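GTPase-activating protein GYP1 (Saccharomyces cerevisiae, PDB 1FKM) stimulates GTP hydrolysis by Ypt/Rab GTPases such as YPT1 and YPT7, through its TBC domain, as a negative regulator on Golgi and vacuole. Local coordinates at residues A216-H221 / Q342-D347. Sequence-based numbering, arbitrary orientation.
Sequences ADLYNH and QLMEMD
His-221 reaches from helix 216-224 into the type I turn Leu-343 to Met-346 and donates a hydrogen bond from NE2 to the carbonyl oxygen of Met-346, 2.8 Å from NE2. The N-H...O angle is 152°, and the acceptor lies near the imidazole plane, where a ring N-H points. CG stands anti to the backbone N (chi1 178°), which extends the ring toward the turn. Met-344 lies over one ring face, its CA 4.1 Å from the centroid of the His-221 ring and 14° off the normal, a CH-pi contact. The Met-344 carbonyl oxygen lies over a face too, 3.3 Å from CE1 of His-221.

Beside this polar grip the packing is apolar and largely buried: CD1 of Leu-218 meets CB of Leu-343 at 3.8 Å, and the rest of Leu-343 packs on Phe-354 and Leu-355 of helix 348-355. The selenomethionine Met-344, bent at chi2 and chi3, adds to this packing with its selenium 3.8 Å from CA of Leu-218. The solvent side begins at its outer end, where CE of Met-344 lies 3.9 Å from CB of Asp-217, an exposed residue whose carboxylate turns from the contact.

An alanine in place of His-221 would probably leave the Met-346 carbonyl without this donor and open a gap beside Met-344 CA. The contact, remote from the arginine and glutamine fingers, joins helix 216-224 to the turn between helices 340-343 and 348-355. With NE2 protonated as donor, a neutral imidazole suffices, although the surrounding carbonyl oxygens would probably also favour a positive charge.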
ATOM      1  N   ALA A 216      19.633 -20.952   7.970  1.00 29.77           N
ATOM      2  CA  ALA A 216      20.013 -22.023   7.060  1.00 30.21           C
ATOM      3  C   ALA A 216      19.199 -23.290   7.281  1.00 29.37           C
ATOM      4  O   ALA A 216      18.900 -24.015   6.330  1.00 28.99           O
ATOM      5  CB  ALA A 216      21.502 -22.323   7.210  1.00 34.43           C
ATOM      6  N   ASP A 217      18.836 -23.558   8.531  1.00 29.21           N
ATOM      7  CA  ASP A 217      18.057 -24.746   8.846  1.00 29.17           C
ATOM      8  C   ASP A 217      16.668 -24.696   8.211  1.00 28.80           C
ATOM      9  O   ASP A 217      16.183 -25.699   7.694  1.00 26.73           O
ATOM     10  CB  ASP A 217      17.933 -24.918  10.364  1.00 39.17           C
ATOM     11  CG  ASP A 217      19.262 -25.251  11.022  1.00 42.59           C
ATOM     12  OD1 ASP A 217      19.946 -26.178  10.541  1.00 43.67           O
ATOM     13  OD2 ASP A 217      19.623 -24.591  12.018  1.00 45.13           O
ATOM     14  N   LEU A 218      16.021 -23.536   8.258  1.00 26.64           N
ATOM     15  CA  LEU A 218      14.700 -23.415   7.656  1.00 25.88           C
ATOM     16  C   LEU A 218      14.853 -23.530   6.144  1.00 24.83           C
ATOM     17  O   LEU A 218      14.061 -24.194   5.475  1.00 24.27           O
ATOM     18  CB  LEU A 218      14.055 -22.072   8.018  1.00 25.25           C
ATOM     19  CG  LEU A 218      12.711 -21.775   7.350  1.00 25.80           C
ATOM     20  CD1 LEU A 218      11.694 -22.852   7.705  1.00 26.11           C
ATOM     21  CD2 LEU A 218      12.214 -20.403   7.799  1.00 24.79           C
ATOM     22  N   TYR A 219      15.887 -22.886   5.613  1.00 25.21           N
ATOM     23  CA  TYR A 219      16.156 -22.919   4.184  1.00 26.44           C
ATOM     24  C   TYR A 219      16.335 -24.365   3.727  1.00 27.39           C
ATOM     25  O   TYR A 219      15.755 -24.787   2.727  1.00 26.54           O
ATOM     26  CB  TYR A 219      17.426 -22.131   3.872  1.00 29.02           C
ATOM     27  CG  TYR A 219      17.687 -21.966   2.393  1.00 32.71           C
ATOM     28  CD1 TYR A 219      17.087 -20.937   1.670  1.00 32.42           C
ATOM     29  CD2 TYR A 219      18.522 -22.853   1.711  1.00 34.20           C
ATOM     30  CE1 TYR A 219      17.312 -20.792   0.303  1.00 36.82           C
ATOM     31  CE2 TYR A 219      18.751 -22.718   0.344  1.00 36.79           C
ATOM     32  CZ  TYR A 219      18.144 -21.686  -0.353  1.00 37.17           C
ATOM     33  OH  TYR A 219      18.368 -21.546  -1.703  1.00 41.18           O
ATOM     34  N   ASN A 220      17.143 -25.120   4.466  1.00 24.72           N
ATOM     35  CA  ASN A 220      17.393 -26.522   4.144  1.00 26.47           C
ATOM     36  C   ASN A 220      16.116 -27.353   4.260  1.00 26.39           C
ATOM     37  O   ASN A 220      15.905 -28.287   3.484  1.00 25.68           O
ATOM     38  CB  ASN A 220      18.477 -27.091   5.068  1.00 32.24           C
ATOM     39  CG  ASN A 220      19.843 -26.454   4.838  1.00 35.80           C
ATOM     40  OD1 ASN A 220      20.733 -26.545   5.684  1.00 39.76           O
ATOM     41  ND2 ASN A 220      20.014 -25.813   3.686  1.00 37.26           N
ATOM     42  N   HIS A 221      15.261 -27.022   5.222  1.00 29.42           N
ATOM     43  CA  HIS A 221      14.011 -27.760   5.382  1.00 27.91           C
ATOM     44  C   HIS A 221      13.146 -27.556   4.142  1.00 28.38           C
ATOM     45  O   HIS A 221      12.533 -28.497   3.640  1.00 28.51           O
ATOM     46  CB  HIS A 221      13.250 -27.289   6.622  1.00 24.61           C
ATOM     47  CG  HIS A 221      11.935 -27.980   6.822  1.00 26.73           C
ATOM     48  ND1 HIS A 221      11.835 -29.299   7.208  1.00 28.62           N
ATOM     49  CD2 HIS A 221      10.665 -27.534   6.678  1.00 26.90           C
ATOM     50  CE1 HIS A 221      10.561 -29.636   7.295  1.00 28.51           C
ATOM     51  NE2 HIS A 221       9.829 -28.582   6.978  1.00 27.85           N
ATOM     52  N   GLN A 342       7.603 -23.367  13.794  1.00 33.24           N
ATOM     53  CA  GLN A 342       6.394 -24.046  13.331  1.00 32.02           C
ATOM     54  C   GLN A 342       6.585 -24.664  11.944  1.00 30.07           C
ATOM     55  O   GLN A 342       6.164 -25.790  11.698  1.00 27.64           O
ATOM     56  CB  GLN A 342       5.223 -23.062  13.282  1.00 42.00           C
ATOM     57  CG  GLN A 342       4.691 -22.638  14.639  1.00 46.33           C
ATOM     58  CD  GLN A 342       3.651 -21.534  14.531  1.00 48.99           C
ATOM     59  OE1 GLN A 342       3.988 -20.363  14.363  1.00 51.78           O
ATOM     60  NE2 GLN A 342       2.378 -21.907  14.612  1.00 49.37           N
ATOM     61  N   LEU A 343       7.215 -23.919  11.042  1.00 25.47           N
ATOM     62  CA  LEU A 343       7.441 -24.388   9.674  1.00 26.73           C
ATOM     63  C   LEU A 343       8.308 -25.644   9.619  1.00 26.01           C
ATOM     64  O   LEU A 343       8.109 -26.501   8.757  1.00 24.02           O
ATOM     65  CB  LEU A 343       8.081 -23.269   8.833  1.00 27.49           C
ATOM     66  CG  LEU A 343       7.163 -22.070   8.551  1.00 28.37           C
ATOM     67  CD1 LEU A 343       7.946 -20.918   7.933  1.00 27.84           C
ATOM     68  CD2 LEU A 343       6.039 -22.513   7.629  1.00 28.55           C
HETATM   69  N   MSE A 344       9.263 -25.746  10.541  1.00 29.09           N
HETATM   70  CA  MSE A 344      10.167 -26.894  10.605  1.00 32.18           C
HETATM   71  C   MSE A 344       9.440 -28.230  10.761  1.00 32.23           C
HETATM   72  O   MSE A 344      10.017 -29.284  10.500  1.00 32.45           O
HETATM   73  CB  MSE A 344      11.148 -26.735  11.774  1.00 36.86           C
HETATM   74  CG  MSE A 344      12.151 -25.600  11.637  1.00 40.97           C
HETATM   75 SE   MSE A 344      13.483 -25.903  10.271  1.00 46.97          SE
HETATM   76  CE  MSE A 344      14.725 -26.992  11.277  1.00 46.02           C
ATOM     77  N   GLU A 345       8.180 -28.191  11.183  1.00 31.64           N
ATOM     78  CA  GLU A 345       7.415 -29.420  11.384  1.00 33.41           C
ATOM     79  C   GLU A 345       6.365 -29.663  10.303  1.00 32.64           C
ATOM     80  O   GLU A 345       5.520 -30.547  10.445  1.00 33.98           O
ATOM     81  CB  GLU A 345       6.719 -29.387  12.751  1.00 36.89           C
ATOM     82  CG  GLU A 345       7.626 -29.058  13.932  1.00 40.62           C
ATOM     83  CD  GLU A 345       8.747 -30.063  14.124  1.00 44.03           C
ATOM     84  OE1 GLU A 345       8.475 -31.281  14.080  1.00 44.34           O
ATOM     85  OE2 GLU A 345       9.902 -29.635  14.334  1.00 46.30           O
HETATM   86  N   MSE A 346       6.423 -28.891   9.221  1.00 28.08           N
HETATM   87  CA  MSE A 346       5.443 -29.017   8.140  1.00 27.87           C
HETATM   88  C   MSE A 346       6.021 -29.516   6.828  1.00 24.67           C
HETATM   89  O   MSE A 346       7.183 -29.269   6.526  1.00 24.14           O
HETATM   90  CB  MSE A 346       4.782 -27.662   7.873  1.00 29.52           C
HETATM   91  CG  MSE A 346       3.907 -27.136   8.986  1.00 31.70           C
HETATM   92 SE   MSE A 346       3.313 -25.332   8.588  1.00 33.15          SE
HETATM   93  CE  MSE A 346       3.728 -24.513  10.291  1.00 29.92           C
ATOM     94  N   ASP A 347       5.199 -30.215   6.048  1.00 27.44           N
ATOM     95  CA  ASP A 347       5.634 -30.701   4.744  1.00 28.52           C
ATOM     96  C   ASP A 347       5.148 -29.700   3.697  1.00 29.36           C
ATOM     97  O   ASP A 347       4.604 -28.650   4.049  1.00 26.63           O
ATOM     98  CB  ASP A 347       5.086 -32.111   4.449  1.00 30.50           C
ATOM     99  CG  ASP A 347       3.567 -32.192   4.493  1.00 34.17           C
ATOM    100  OD1 ASP A 347       2.878 -31.157   4.344  1.00 32.68           O
ATOM    101  OD2 ASP A 347       3.054 -33.320   4.659  1.00 35.34           O
TER